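Local coordinates for D-threo-3-hydroxyaspartate dehydratase (Delftia, PDB 3WQC), which catalyses the pyridoxal-phosphate-dependent removal of ammonia from D-threo-3-hydroxyaspartate, giving oxaloacetate, and also acts on L-threo- and L-erythro-3-hydroxyaspartate and D-serine, at residues 92-97 with 178-183; 100-105 with 115-120; 141-146 with 167-172; 201-206 with 238-243. All coordinates share one frame; numbering follows the deposited sequence. Where two conformers were deposited one is given.

Contact 1. Residues 92-97 with 178-183; sequences LYAVSM and GVLTHA. With PLP (pyridoxal-5'-phosphate), chain J.
A single methyl group, L180 CD1, bridges two strands that are not neighbours in their parallel sheet: it lies 4.1 Å from L92 CD2 and also 4.1 Å from A94 CB. L92 and L180 meet tip to tip, and strands 114-119 and 140-146 intervene between them in the sheet order, so the meeting takes place across the barrel interior, where both leucines also touch I118. No hydrogen bond joins the two segments directly. The cofactor supplies a further link. The 2-methyl carbon C2A of pyridoxal phosphate lies 3.8 Å from A94 CB and 3.9 Å from H182 CB, one contact to each segment. H182 has CG anti to its own backbone N (chi1 171°), which brings the imidazole against the pyridine ring: PLP C3 stands 3.8 Å above the imidazole plane, over its centre, while H182 ND1 comes within 3.5 Å of PLP N1. A hydrogen bond between ND1 and G226 O helps to set the rotation of the imidazole. With an alanine here, the cofactor ring would probably lose the flat surface against one face and be freer to tilt, leaving G226 O without its imidazole mate. The 2-methyl meets carbon from A94 and H182, the pyridine ring lies over the imidazole face, and hydrogen bonds from residues such as Y187, T228, R151, R244 and G246 hold the cofactor's polar atoms.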
loop_
_atom_site.group_PDB
_atom_site.type_symbol
_atom_site.label_atom_id
_atom_site.label_comp_id
_atom_site.label_asym_id
_atom_site.label_seq_id
_atom_site.Cartn_x
_atom_site.Cartn_y
_atom_site.Cartn_z
ATOM N N LEU B 92 17.513 -10.028 -13.836
ATOM C CA LEU B 92 16.637 -9.645 -14.981
ATOM C C LEU B 92 15.668 -8.586 -14.526
ATOM O O LEU B 92 14.880 -8.850 -13.581
ATOM C CB LEU B 92 15.839 -10.909 -15.391
ATOM C CG LEU B 92 14.706 -10.704 -16.426
ATOM C CD1 LEU B 92 15.296 -10.250 -17.790
ATOM C CD2 LEU B 92 13.871 -12.012 -16.543
ATOM N N TYR B 93 15.689 -7.423 -15.168
ATOM C CA TYR B 93 14.758 -6.351 -14.843
ATOM C C TYR B 93 13.567 -6.479 -15.777
ATOM O O TYR B 93 13.621 -6.120 -16.972
ATOM C CB TYR B 93 15.461 -5.000 -14.989
ATOM C CG TYR B 93 14.508 -3.834 -14.865
ATOM C CD1 TYR B 93 13.421 -3.787 -13.962
ATOM C CD2 TYR B 93 14.722 -2.729 -15.723
ATOM C CE1 TYR B 93 12.559 -2.644 -13.913
ATOM C CE2 TYR B 93 13.911 -1.587 -15.649
ATOM C CZ TYR B 93 12.839 -1.557 -14.757
ATOM O OH TYR B 93 11.996 -0.469 -14.709
ATOM N N ALA B 94 12.478 -7.117 -15.277
ATOM C CA ALA B 94 11.383 -7.601 -16.161
ATOM C C ALA B 94 10.249 -6.569 -16.228
ATOM O O ALA B 94 9.060 -6.917 -16.027
ATOM C CB ALA B 94 10.886 -8.994 -15.713
ATOM N N VAL B 95 10.602 -5.333 -16.569
ATOM C CA VAL B 95 9.581 -4.300 -16.870
ATOM C C VAL B 95 10.134 -3.596 -18.135
ATOM O O VAL B 95 11.303 -3.249 -18.151
ATOM C CB VAL B 95 9.435 -3.243 -15.722
ATOM C CG1 VAL B 95 8.462 -2.137 -16.104
ATOM C CG2 VAL B 95 8.931 -3.973 -14.452
ATOM N N SER B 96 9.265 -3.375 -19.136
ATOM C CA SER B 96 9.664 -2.740 -20.415
ATOM C C SER B 96 10.578 -1.553 -20.109
ATOM O O SER B 96 10.216 -0.629 -19.357
ATOM C CB SER B 96 8.393 -2.184 -21.088
ATOM O OG SER B 96 7.421 -3.151 -21.325
ATOM N N MET B 97 11.773 -1.515 -20.721
ATOM C CA MET B 97 12.806 -0.552 -20.331
ATOM C C MET B 97 12.423 0.871 -20.739
ATOM O O MET B 97 12.097 1.115 -21.950
ATOM C CB MET B 97 14.130 -0.951 -20.982
ATOM C CG MET B 97 15.263 -0.029 -20.575
ATOM S SD MET B 97 15.529 -0.082 -18.765
ATOM C CE MET B 97 16.948 1.035 -18.688
ATOM N N GLY B 178 17.290 -13.462 -25.405
ATOM C CA GLY B 178 16.205 -14.381 -25.124
ATOM C C GLY B 178 14.866 -13.717 -25.337
ATOM O O GLY B 178 14.757 -12.554 -25.741
ATOM N N VAL B 179 13.811 -14.503 -25.008
ATOM C CA VAL B 179 12.429 -14.028 -24.972
ATOM C C VAL B 179 11.848 -14.391 -23.618
ATOM O O VAL B 179 12.265 -15.384 -22.970
ATOM C CB VAL B 179 11.518 -14.660 -26.069
ATOM C CG1 VAL B 179 11.906 -14.032 -27.415
ATOM C CG2 VAL B 179 11.663 -16.205 -26.158
ATOM N N LEU B 180 10.855 -13.614 -23.147
ATOM C CA LEU B 180 10.203 -13.972 -21.909
ATOM C C LEU B 180 8.710 -13.663 -22.042
ATOM O O LEU B 180 8.325 -12.744 -22.818
ATOM C CB LEU B 180 10.776 -13.228 -20.664
ATOM C CG LEU B 180 10.418 -11.736 -20.520
ATOM C CD1 LEU B 180 10.691 -11.284 -19.055
ATOM C CD2 LEU B 180 11.196 -10.809 -21.494
ATOM N N THR B 181 7.886 -14.332 -21.220
ATOM C CA THR B 181 6.475 -14.035 -21.197
ATOM C C THR B 181 6.003 -14.234 -19.754
ATOM O O THR B 181 6.638 -15.047 -19.015
ATOM C CB THR B 181 5.637 -14.941 -22.167
ATOM O OG1 THR B 181 4.318 -14.354 -22.229
ATOM C CG2 THR B 181 5.569 -16.356 -21.696
ATOM N N HIS B 182 4.923 -13.531 -19.370
ATOM C CA HIS B 182 4.294 -13.743 -18.086
ATOM C C HIS B 182 2.855 -13.910 -18.296
ATOM O O HIS B 182 2.135 -12.924 -18.721
ATOM C CB HIS B 182 4.559 -12.466 -17.254
ATOM C CG HIS B 182 3.804 -12.375 -15.954
ATOM N ND1 HIS B 182 3.917 -13.298 -14.888
ATOM C CD2 HIS B 182 2.868 -11.402 -15.530
ATOM C CE1 HIS B 182 3.109 -12.822 -13.844
ATOM N NE2 HIS B 182 2.473 -11.748 -14.241
ATOM N N ALA B 183 2.307 -15.122 -18.014
ATOM C CA ALA B 183 0.883 -15.331 -18.322
ATOM C C ALA B 183 0.026 -14.908 -17.124
ATOM O O ALA B 183 -0.533 -15.754 -16.399
ATOM C CB ALA B 183 0.606 -16.761 -18.781
HETATM N N1 PLP J . 7.288 -12.455 -14.231
HETATM C C2 PLP J . 6.930 -11.157 -14.311
HETATM C C2A PLP J . 7.283 -10.331 -15.526
HETATM C C3 PLP J . 6.215 -10.565 -13.205
HETATM O O3 PLP J . 5.887 -9.284 -13.275
HETATM C C4 PLP J . 5.898 -11.404 -12.079
HETATM C C4A PLP J . 5.227 -10.817 -10.965
HETATM C C5 PLP J . 6.320 -12.767 -12.085
HETATM C C6 PLP J . 6.956 -13.272 -13.228
HETATM C C5A PLP J . 6.006 -13.687 -10.932
HETATM O O4P PLP J . 4.523 -13.923 -10.891
HETATM P P PLP J . 3.925 -14.530 -9.536
HETATM O O1P PLP J . 4.823 -15.671 -9.237
HETATM O O2P PLP J . 2.559 -14.963 -9.940
HETATM O O3P PLP J . 3.997 -13.518 -8.467
#

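Contact 2. Residues 100-105 with 115-120; sequences HRLPQA and LKLIVD
L117 on strand 114-119 meets helix 102-110 through its two terminal methyls, while its CB and CG serve as the stem that carries them. CB points toward the helix, and CG lies anti to the carbonyl carbon (chi1 -52°). Beyond it the chain is extended, with CD1 anti to CA (chi2 179°), and this methyl has two partners: it is 4.0 Å from L102 CD2 and 4.1 Å from A105 CB. The second branch, CD2, turns to the same alanine and is likewise 4.1 Å from A105 CB, so the small side chain of A105 faces both prongs of the leucine. L115, two residues earlier on the same strand face, completes the seat: its CD2 is 3.8 Å from A105 CA and 3.9 Å from A105 CB. With only a methyl at A105, L115 can reach the helix backbone, consistent with a CA-CA separation of 7.3 Å between A105 and L115. This is the helix-on-strand packing of the beta-alpha-beta unit 90-93, 102-110, 114-119. On one flank L102 continues onto I128 and F131 of helix 122-135; on the other L115 meets L77 of helix 77-85, while R101 forms salt bridges to D19 and D287 of the second subunit.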
loop_
_atom_site.group_PDB
_atom_site.type_symbol
_atom_site.label_atom_id
_atom_site.label_comp_id
_atom_site.label_asym_id
_atom_site.label_seq_id
_atom_site.Cartn_x
_atom_site.Cartn_y
_atom_site.Cartn_z
ATOM N N HIS B 100 14.985 6.668 -20.236
ATOM C CA HIS B 100 15.666 7.561 -19.267
ATOM C C HIS B 100 16.374 6.814 -18.149
ATOM O O HIS B 100 17.224 7.428 -17.462
ATOM C CB HIS B 100 14.690 8.582 -18.682
ATOM C CG HIS B 100 13.767 8.060 -17.641
ATOM N ND1 HIS B 100 12.529 7.506 -17.910
ATOM C CD2 HIS B 100 13.963 7.984 -16.269
ATOM C CE1 HIS B 100 11.971 7.096 -16.715
ATOM N NE2 HIS B 100 12.872 7.410 -15.706
ATOM N N ARG B 101 16.059 5.508 -17.965
ATOM C CA ARG B 101 16.738 4.697 -16.979
ATOM C C ARG B 101 18.018 4.056 -17.514
ATOM O O ARG B 101 18.696 3.320 -16.779
ATOM C CB ARG B 101 15.803 3.618 -16.425
ATOM C CG ARG B 101 14.859 4.245 -15.357
ATOM C CD ARG B 101 14.043 3.202 -14.597
ATOM N NE ARG B 101 12.791 2.828 -15.275
ATOM C CZ ARG B 101 11.636 3.497 -15.121
ATOM N NH1 ARG B 101 11.566 4.611 -14.337
ATOM N NH2 ARG B 101 10.534 3.011 -15.709
ATOM N N LEU B 102 18.357 4.309 -18.807
ATOM C CA LEU B 102 19.553 3.629 -19.352
ATOM C C LEU B 102 20.890 3.969 -18.617
ATOM O O LEU B 102 21.701 3.091 -18.416
ATOM C CB LEU B 102 19.662 3.892 -20.867
ATOM C CG LEU B 102 18.694 2.963 -21.639
ATOM C CD1 LEU B 102 18.498 3.501 -23.058
ATOM C CD2 LEU B 102 19.271 1.517 -21.707
ATOM N N PRO B 103 21.075 5.235 -18.174
ATOM C CA PRO B 103 22.341 5.506 -17.420
ATOM C C PRO B 103 22.409 4.660 -16.177
ATOM O O PRO B 103 23.484 4.138 -15.866
ATOM C CB PRO B 103 22.244 7.024 -17.113
ATOM C CG PRO B 103 21.433 7.609 -18.368
ATOM C CD PRO B 103 20.353 6.484 -18.542
ATOM N N GLN B 104 21.308 4.474 -15.441
ATOM C CA GLN B 104 21.396 3.625 -14.228
ATOM C C GLN B 104 21.683 2.181 -14.579
ATOM O O GLN B 104 22.480 1.521 -13.931
ATOM C CB GLN B 104 20.070 3.704 -13.461
ATOM C CG GLN B 104 20.367 3.038 -12.132
ATOM C CD GLN B 104 19.205 2.958 -11.185
ATOM O OE1 GLN B 104 19.332 2.381 -10.007
ATOM N NE2 GLN B 104 18.058 3.538 -11.621
ATOM N N ALA B 105 21.058 1.657 -15.681
ATOM C CA ALA B 105 21.334 0.260 -16.060
ATOM C C ALA B 105 22.818 0.162 -16.500
ATOM O O ALA B 105 23.426 -0.869 -16.152
ATOM C CB ALA B 105 20.420 -0.100 -17.226
ATOM N N LEU B 115 23.151 -7.475 -15.639
ATOM C CA LEU B 115 21.764 -6.995 -15.616
ATOM C C LEU B 115 21.179 -7.136 -17.036
ATOM O O LEU B 115 21.772 -6.611 -18.001
ATOM C CB LEU B 115 21.799 -5.481 -15.226
ATOM C CG LEU B 115 20.410 -4.814 -15.298
ATOM C CD1 LEU B 115 19.440 -5.420 -14.231
ATOM C CD2 LEU B 115 20.653 -3.318 -15.101
ATOM N N LYS B 116 20.035 -7.773 -17.134
ATOM C CA LYS B 116 19.312 -7.961 -18.423
ATOM C C LYS B 116 18.110 -7.050 -18.437
ATOM O O LYS B 116 17.414 -6.876 -17.399
ATOM C CB LYS B 116 18.812 -9.416 -18.559
ATOM C CG LYS B 116 19.888 -10.413 -18.940
ATOM C CD LYS B 116 20.912 -10.719 -18.067
ATOM C CE LYS B 116 20.390 -11.645 -16.957
ATOM N NZ LYS B 116 21.777 -12.184 -16.525
ATOM N N LEU B 117 17.837 -6.439 -19.582
ATOM C CA LEU B 117 16.688 -5.525 -19.782
ATOM C C LEU B 117 15.698 -6.188 -20.746
ATOM O O LEU B 117 16.099 -7.139 -21.469
ATOM C CB LEU B 117 17.181 -4.181 -20.410
ATOM C CG LEU B 117 18.336 -3.547 -19.647
ATOM C CD1 LEU B 117 18.774 -2.253 -20.357
ATOM C CD2 LEU B 117 17.851 -3.194 -18.176
ATOM N N ILE B 118 14.473 -5.673 -20.819
ATOM C CA ILE B 118 13.480 -6.240 -21.725
ATOM C C ILE B 118 12.855 -5.109 -22.511
ATOM O O ILE B 118 12.710 -3.966 -22.036
ATOM C CB ILE B 118 12.413 -7.096 -20.980
ATOM C CG1 ILE B 118 11.397 -6.249 -20.215
ATOM C CG2 ILE B 118 13.111 -8.143 -20.076
ATOM C CD1 ILE B 118 10.242 -7.109 -19.652
ATOM N N VAL B 119 12.424 -5.425 -23.742
ATOM C CA VAL B 119 11.691 -4.464 -24.592
ATOM C C VAL B 119 10.576 -5.217 -25.317
ATOM O O VAL B 119 10.643 -6.446 -25.506
ATOM C CB VAL B 119 12.576 -3.714 -25.646
ATOM C CG1 VAL B 119 13.669 -2.930 -24.924
ATOM C CG2 VAL B 119 13.164 -4.658 -26.678
ATOM N N ASP B 120 9.665 -4.441 -25.905
ATOM C CA ASP B 120 8.601 -4.986 -26.781
ATOM C C ASP B 120 8.276 -4.066 -27.950
ATOM O O ASP B 120 7.195 -4.231 -28.566
ATOM C CB ASP B 120 7.342 -5.370 -26.010
ATOM C CG ASP B 120 6.601 -4.205 -25.463
ATOM O OD1 ASP B 120 7.013 -3.037 -25.623
ATOM O OD2 ASP B 120 5.505 -4.429 -24.847
#

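Contact 3. Residues 141-146 with 167-172; sequences VWIEID and RTLHDG
L169, from helix 159-171, plugs onto V141 and I143 of strand 140-146, and these three side chains account for the buried surface of the contact. L169 buries the largest share, about 72 Å², against 39 Å² for V141 and 20 Å² for I143. Its CG is anti to the carbonyl carbon, and its CD1 anti to CA (chi2 168°), an extended shape that sends the fork of two methyls at the strand. The fork straddles V141: CD1 and CD2 of L169 are each 4.0 Å from V141 CB. V141 CG1 touches both methyls, most closely L169 CD1 at 3.8 Å, and V141 CG2 lies 4.0 Å from L169 CD2. The two side chains cross at about a right angle, and both valine methyls touch the leucine. I143, next on the same face of the strand, behaves differently. It runs past L169 in the opposite direction, alongside it, and its CG1 makes a looser contact at 4.2 Å with L169 CD1. L176 of strand 175-180 lies against both I143 and L169, and A125 of helix 122-135 against L169, which places the leucine between strand and helices on the outer side of the barrel sheet. W142, whose side chain leaves the opposite face, touches L92 and L180 instead. Only carbon meets carbon across these two segments, and no hydrogen bond or charge pair links them; their attachment to each other therefore rests on shape and on exclusion of water.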
loop_
_atom_site.group_PDB
_atom_site.type_symbol
_atom_site.label_atom_id
_atom_site.label_comp_id
_atom_site.label_asym_id
_atom_site.label_seq_id
_atom_site.Cartn_x
_atom_site.Cartn_y
_atom_site.Cartn_z
ATOM N N VAL B 141 19.502 -7.775 -23.906
ATOM C CA VAL B 141 18.113 -7.386 -23.981
ATOM C C VAL B 141 17.330 -8.615 -24.414
ATOM O O VAL B 141 17.732 -9.342 -25.341
ATOM C CB VAL B 141 17.879 -6.235 -24.983
ATOM C CG1 VAL B 141 16.418 -5.775 -24.972
ATOM C CG2 VAL B 141 18.817 -5.059 -24.694
ATOM N N TRP B 142 16.216 -8.864 -23.695
ATOM C CA TRP B 142 15.277 -9.922 -24.080
ATOM C C TRP B 142 14.045 -9.284 -24.619
ATOM O O TRP B 142 13.685 -8.147 -24.248
ATOM C CB TRP B 142 14.901 -10.800 -22.893
ATOM C CG TRP B 142 16.086 -11.515 -22.279
ATOM C CD1 TRP B 142 17.462 -11.421 -22.532
ATOM C CD2 TRP B 142 15.957 -12.448 -21.163
ATOM N NE1 TRP B 142 18.170 -12.210 -21.652
ATOM C CE2 TRP B 142 17.297 -12.856 -20.790
ATOM C CE3 TRP B 142 14.857 -12.923 -20.418
ATOM C CZ2 TRP B 142 17.533 -13.744 -19.702
ATOM C CZ3 TRP B 142 15.081 -13.799 -19.327
ATOM C CH2 TRP B 142 16.411 -14.199 -18.985
ATOM N N ILE B 143 13.304 -10.018 -25.467
ATOM C CA ILE B 143 12.070 -9.456 -26.072
ATOM C C ILE B 143 10.893 -10.026 -25.295
ATOM O O ILE B 143 10.755 -11.280 -25.150
ATOM C CB ILE B 143 11.965 -9.772 -27.573
ATOM C CG1 ILE B 143 13.230 -9.181 -28.294
ATOM C CG2 ILE B 143 10.612 -9.236 -28.095
ATOM C CD1 ILE B 143 13.302 -9.608 -29.776
ATOM N N GLU B 144 10.044 -9.159 -24.785
ATOM C CA GLU B 144 8.843 -9.624 -24.064
ATOM C C GLU B 144 7.715 -10.054 -25.023
ATOM O O GLU B 144 7.449 -9.310 -25.994
ATOM C CB GLU B 144 8.338 -8.523 -23.097
ATOM C CG GLU B 144 7.194 -9.044 -22.172
ATOM C CD GLU B 144 6.836 -8.137 -21.033
ATOM O OE1 GLU B 144 6.156 -8.681 -20.115
ATOM O OE2 GLU B 144 7.172 -6.925 -21.084
ATOM N N ILE B 145 7.092 -11.211 -24.763
ATOM C CA ILE B 145 6.104 -11.818 -25.641
ATOM C C ILE B 145 4.765 -11.756 -24.887
ATOM O O ILE B 145 4.682 -12.078 -23.692
ATOM C CB ILE B 145 6.490 -13.270 -25.945
ATOM C CG1 ILE B 145 7.921 -13.336 -26.524
ATOM C CG2 ILE B 145 5.438 -13.876 -26.918
ATOM C CD1 ILE B 145 8.162 -12.475 -27.765
ATOM N N ASP B 146 3.708 -11.393 -25.591
ATOM C CA ASP B 146 2.331 -11.398 -25.056
ATOM C C ASP B 146 1.738 -12.745 -25.497
ATOM O O ASP B 146 1.533 -12.999 -26.714
ATOM C CB ASP B 146 1.528 -10.261 -25.699
ATOM C CG ASP B 146 0.085 -10.253 -25.271
ATOM O OD1 ASP B 146 -0.284 -11.128 -24.462
ATOM O OD2 ASP B 146 -0.688 -9.392 -25.778
ATOM N N ARG B 167 16.315 -7.712 -34.989
ATOM C CA ARG B 167 17.368 -7.130 -35.846
ATOM C C ARG B 167 17.862 -5.823 -35.337
ATOM O O ARG B 167 19.039 -5.519 -35.398
ATOM C CB ARG B 167 16.840 -7.059 -37.281
ATOM C CG ARG B 167 16.671 -8.422 -37.895
ATOM C CD ARG B 167 15.929 -8.337 -39.215
ATOM N NE ARG B 167 15.868 -9.668 -39.842
ATOM C CZ ARG B 167 14.904 -9.995 -40.709
ATOM N NH1 ARG B 167 13.865 -9.148 -40.925
ATOM N NH2 ARG B 167 14.899 -11.198 -41.257
ATOM N N THR B 168 16.943 -4.976 -34.833
ATOM C CA THR B 168 17.379 -3.659 -34.351
ATOM C C THR B 168 18.434 -3.883 -33.238
ATOM O O THR B 168 19.485 -3.216 -33.177
ATOM C CB THR B 168 16.190 -2.876 -33.786
ATOM O OG1 THR B 168 15.277 -2.606 -34.846
ATOM C CG2 THR B 168 16.640 -1.558 -33.125
ATOM N N LEU B 169 18.118 -4.845 -32.323
ATOM C CA LEU B 169 19.083 -5.135 -31.252
ATOM C C LEU B 169 20.376 -5.756 -31.772
ATOM O O LEU B 169 21.498 -5.302 -31.463
ATOM C CB LEU B 169 18.415 -6.097 -30.215
ATOM C CG LEU B 169 17.267 -5.432 -29.435
ATOM C CD1 LEU B 169 16.485 -6.563 -28.683
ATOM C CD2 LEU B 169 17.742 -4.332 -28.476
ATOM N N HIS B 170 20.219 -6.808 -32.607
ATOM C CA HIS B 170 21.413 -7.580 -33.031
ATOM C C HIS B 170 22.327 -6.804 -33.990
ATOM O O HIS B 170 23.549 -6.724 -33.825
ATOM C CB HIS B 170 20.921 -8.863 -33.663
ATOM C CG HIS B 170 22.020 -9.780 -34.064
ATOM N ND1 HIS B 170 22.760 -10.462 -33.149
ATOM C CD2 HIS B 170 22.481 -10.164 -35.285
ATOM C CE1 HIS B 170 23.701 -11.214 -33.784
ATOM N NE2 HIS B 170 23.506 -11.065 -35.071
ATOM N N ASP B 171 21.687 -6.103 -34.981
ATOM C CA ASP B 171 22.439 -5.328 -35.964
ATOM C C ASP B 171 23.045 -4.123 -35.237
ATOM O O ASP B 171 24.089 -3.594 -35.670
ATOM C CB ASP B 171 21.538 -4.759 -37.035
ATOM C CG ASP B 171 20.937 -5.806 -37.915
ATOM O OD1 ASP B 171 21.411 -6.951 -37.999
ATOM O OD2 ASP B 171 19.898 -5.445 -38.608
ATOM N N GLY B 172 22.380 -3.678 -34.139
ATOM C CA GLY B 172 22.805 -2.528 -33.377
ATOM C C GLY B 172 23.944 -2.837 -32.438
ATOM O O GLY B 172 24.380 -1.906 -31.728
#

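Contact 4. Residues 201-206 with 238-243; sequences RERAGC and DGVTEV
R203 on helix 192-215 and V240 in the loop before strand 242-243 have the closest CA atoms of the two segments, 7.0 Å apart, so the helix passes close beside the loop. The side chain of R203 leaves the helix obliquely across V240, its CG only 3.6 Å from V240 CG2. It then bends at the CG-CD bond (chi3 66°), a turn that lays CD 3.5 Å from D238 O and brings the guanidinium round to that carbonyl. R203 NH1 donates to D238 O at 2.9 Å with an N-H...O angle of 157°; the oxygen lies close to the guanidinium plane, at its edge, but the donor is tilted 32° from the carbonyl plane. The other end of the guanidinium is claimed by a salt bridge from NH2 to E200 OE1, so acceptors at both ends of the group restrain its rotation. The D238 carboxylate is not in contact with it, and the buried D238 N has no partner in the model. A leucine in place of R203 would probably leave D238 O without its donor, take from E200 its salt bridge to this arginine, and allow the loop to shift. Strand 242-243 then pairs in parallel with strands 222-225 and 47-48, and the contact is the helix-to-loop packing at the periphery of a beta/alpha barrel, the fold of the alanine racemase N-terminal domain.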
loop_
_atom_site.group_PDB
_atom_site.type_symbol
_atom_site.label_atom_id
_atom_site.label_comp_id
_atom_site.label_asym_id
_atom_site.label_seq_id
_atom_site.Cartn_x
_atom_site.Cartn_y
_atom_site.Cartn_z
ATOM N N ARG B 201 -0.325 -22.862 -23.183
ATOM C CA ARG B 201 -0.400 -21.706 -24.129
ATOM C C ARG B 201 0.804 -20.778 -23.874
ATOM O O ARG B 201 1.421 -20.246 -24.832
ATOM C CB ARG B 201 -1.698 -20.917 -23.917
ATOM C CG ARG B 201 -1.985 -19.681 -24.705
ATOM C CD ARG B 201 -3.464 -19.181 -24.431
ATOM N NE ARG B 201 -3.571 -17.837 -24.897
ATOM C CZ ARG B 201 -3.933 -17.523 -26.127
ATOM N NH1 ARG B 201 -4.300 -18.488 -26.984
ATOM N NH2 ARG B 201 -4.004 -16.255 -26.478
ATOM N N GLU B 202 1.148 -20.534 -22.600
ATOM C CA GLU B 202 2.283 -19.631 -22.260
ATOM C C GLU B 202 3.611 -20.248 -22.790
ATOM O O GLU B 202 4.421 -19.579 -23.448
ATOM C CB GLU B 202 2.309 -19.513 -20.713
ATOM C CG GLU B 202 3.395 -18.554 -20.236
ATOM C CD GLU B 202 3.564 -18.478 -18.706
ATOM O OE1 GLU B 202 3.361 -19.503 -17.985
ATOM O OE2 GLU B 202 3.998 -17.384 -18.210
ATOM N N ARG B 203 3.815 -21.576 -22.538
ATOM C CA ARG B 203 5.025 -22.263 -23.004
ATOM C C ARG B 203 5.046 -22.196 -24.512
ATOM O O ARG B 203 6.078 -21.849 -25.124
ATOM C CB ARG B 203 5.030 -23.772 -22.555
ATOM C CG ARG B 203 6.284 -24.533 -22.909
ATOM C CD ARG B 203 5.993 -26.031 -23.034
ATOM N NE ARG B 203 5.082 -26.328 -24.202
ATOM C CZ ARG B 203 5.466 -26.274 -25.505
ATOM N NH1 ARG B 203 6.750 -26.128 -25.872
ATOM N NH2 ARG B 203 4.514 -26.510 -26.431
ATOM N N ALA B 204 3.951 -22.630 -25.136
ATOM C CA ALA B 204 3.915 -22.744 -26.640
ATOM C C ALA B 204 4.144 -21.398 -27.300
ATOM O O ALA B 204 4.908 -21.292 -28.282
ATOM C CB ALA B 204 2.569 -23.334 -27.104
ATOM N N GLY B 205 3.563 -20.328 -26.745
ATOM C CA GLY B 205 3.705 -19.014 -27.369
ATOM C C GLY B 205 5.128 -18.475 -27.175
ATOM O O GLY B 205 5.676 -17.887 -28.125
ATOM N N CYS B 206 5.754 -18.662 -25.994
ATOM C CA CYS B 206 7.111 -18.121 -25.829
ATOM C C CYS B 206 8.068 -18.880 -26.748
ATOM O O CYS B 206 8.971 -18.303 -27.327
ATOM C CB CYS B 206 7.468 -18.203 -24.342
ATOM S SG CYS B 206 8.700 -16.945 -23.961
ATOM N N ASP B 238 8.914 -28.242 -22.409
ATOM C CA ASP B 238 9.859 -28.408 -23.517
ATOM C C ASP B 238 10.187 -27.029 -24.168
ATOM O O ASP B 238 9.234 -26.224 -24.418
ATOM C CB ASP B 238 9.281 -29.341 -24.548
ATOM C CG ASP B 238 8.965 -30.641 -23.968
ATOM O OD1 ASP B 238 7.903 -30.789 -23.354
ATOM O OD2 ASP B 238 9.781 -31.573 -24.206
ATOM N N GLY B 239 11.473 -26.736 -24.414
ATOM C CA GLY B 239 11.800 -25.503 -25.072
ATOM C C GLY B 239 12.025 -24.346 -24.134
ATOM O O GLY B 239 12.599 -23.311 -24.532
ATOM N N VAL B 240 11.675 -24.525 -22.857
ATOM C CA VAL B 240 11.812 -23.431 -21.877
ATOM C C VAL B 240 13.121 -23.573 -21.117
ATOM O O VAL B 240 13.479 -24.760 -20.701
ATOM C CB VAL B 240 10.621 -23.473 -20.854
ATOM C CG1 VAL B 240 10.813 -22.516 -19.635
ATOM C CG2 VAL B 240 9.336 -23.186 -21.608
ATOM N N THR B 241 13.856 -22.492 -20.865
ATOM C CA THR B 241 15.189 -22.603 -20.139
ATOM C C THR B 241 14.959 -22.283 -18.660
ATOM O O THR B 241 15.674 -22.768 -17.823
ATOM C CB THR B 241 16.341 -21.809 -20.714
ATOM O OG1 THR B 241 15.955 -20.525 -20.732
ATOM C CG2 THR B 241 16.341 -21.890 -22.181
ATOM N N GLU B 242 14.041 -21.366 -18.330
ATOM C CA GLU B 242 13.856 -20.951 -16.915
ATOM C C GLU B 242 12.388 -20.609 -16.737
ATOM O O GLU B 242 11.666 -20.151 -17.644
ATOM C CB GLU B 242 14.745 -19.804 -16.548
ATOM C CG GLU B 242 14.385 -18.561 -17.336
ATOM C CD GLU B 242 15.195 -17.318 -16.880
ATOM O OE1 GLU B 242 14.564 -16.209 -16.779
ATOM O OE2 GLU B 242 16.441 -17.365 -16.639
ATOM N N VAL B 243 11.970 -20.730 -15.475
ATOM C CA VAL B 243 10.671 -20.252 -15.027
ATOM C C VAL B 243 10.895 -19.191 -13.951
ATOM O O VAL B 243 11.762 -19.324 -13.093
ATOM C CB VAL B 243 9.878 -21.437 -14.438
ATOM C CG1 VAL B 243 8.610 -21.032 -13.672
ATOM C CG2 VAL B 243 9.515 -22.402 -15.560
#

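In the fold
All four contacts belong to the alanine racemase-like barrel domain and reach its one parallel sheet. Along the chain, contacts 2 and 3 follow one another inside the loop closed by contact 1, and contact 4 comes after it. The centre of contact 1 is about 11 Å from those of contacts 2 and 3 and about 13 Å from that of contact 4; contacts 2 and 4 are about 23 Å apart and do not touch. Strand 114-119 pairs with 90-93 and 140-146, and 140-146 with 175-180. This pairing joins the helix packing of contacts 2 and 3, outside the barrel, to contact 1, which faces the cofactor within; contact 4 ties another outer helix to a strand's approach.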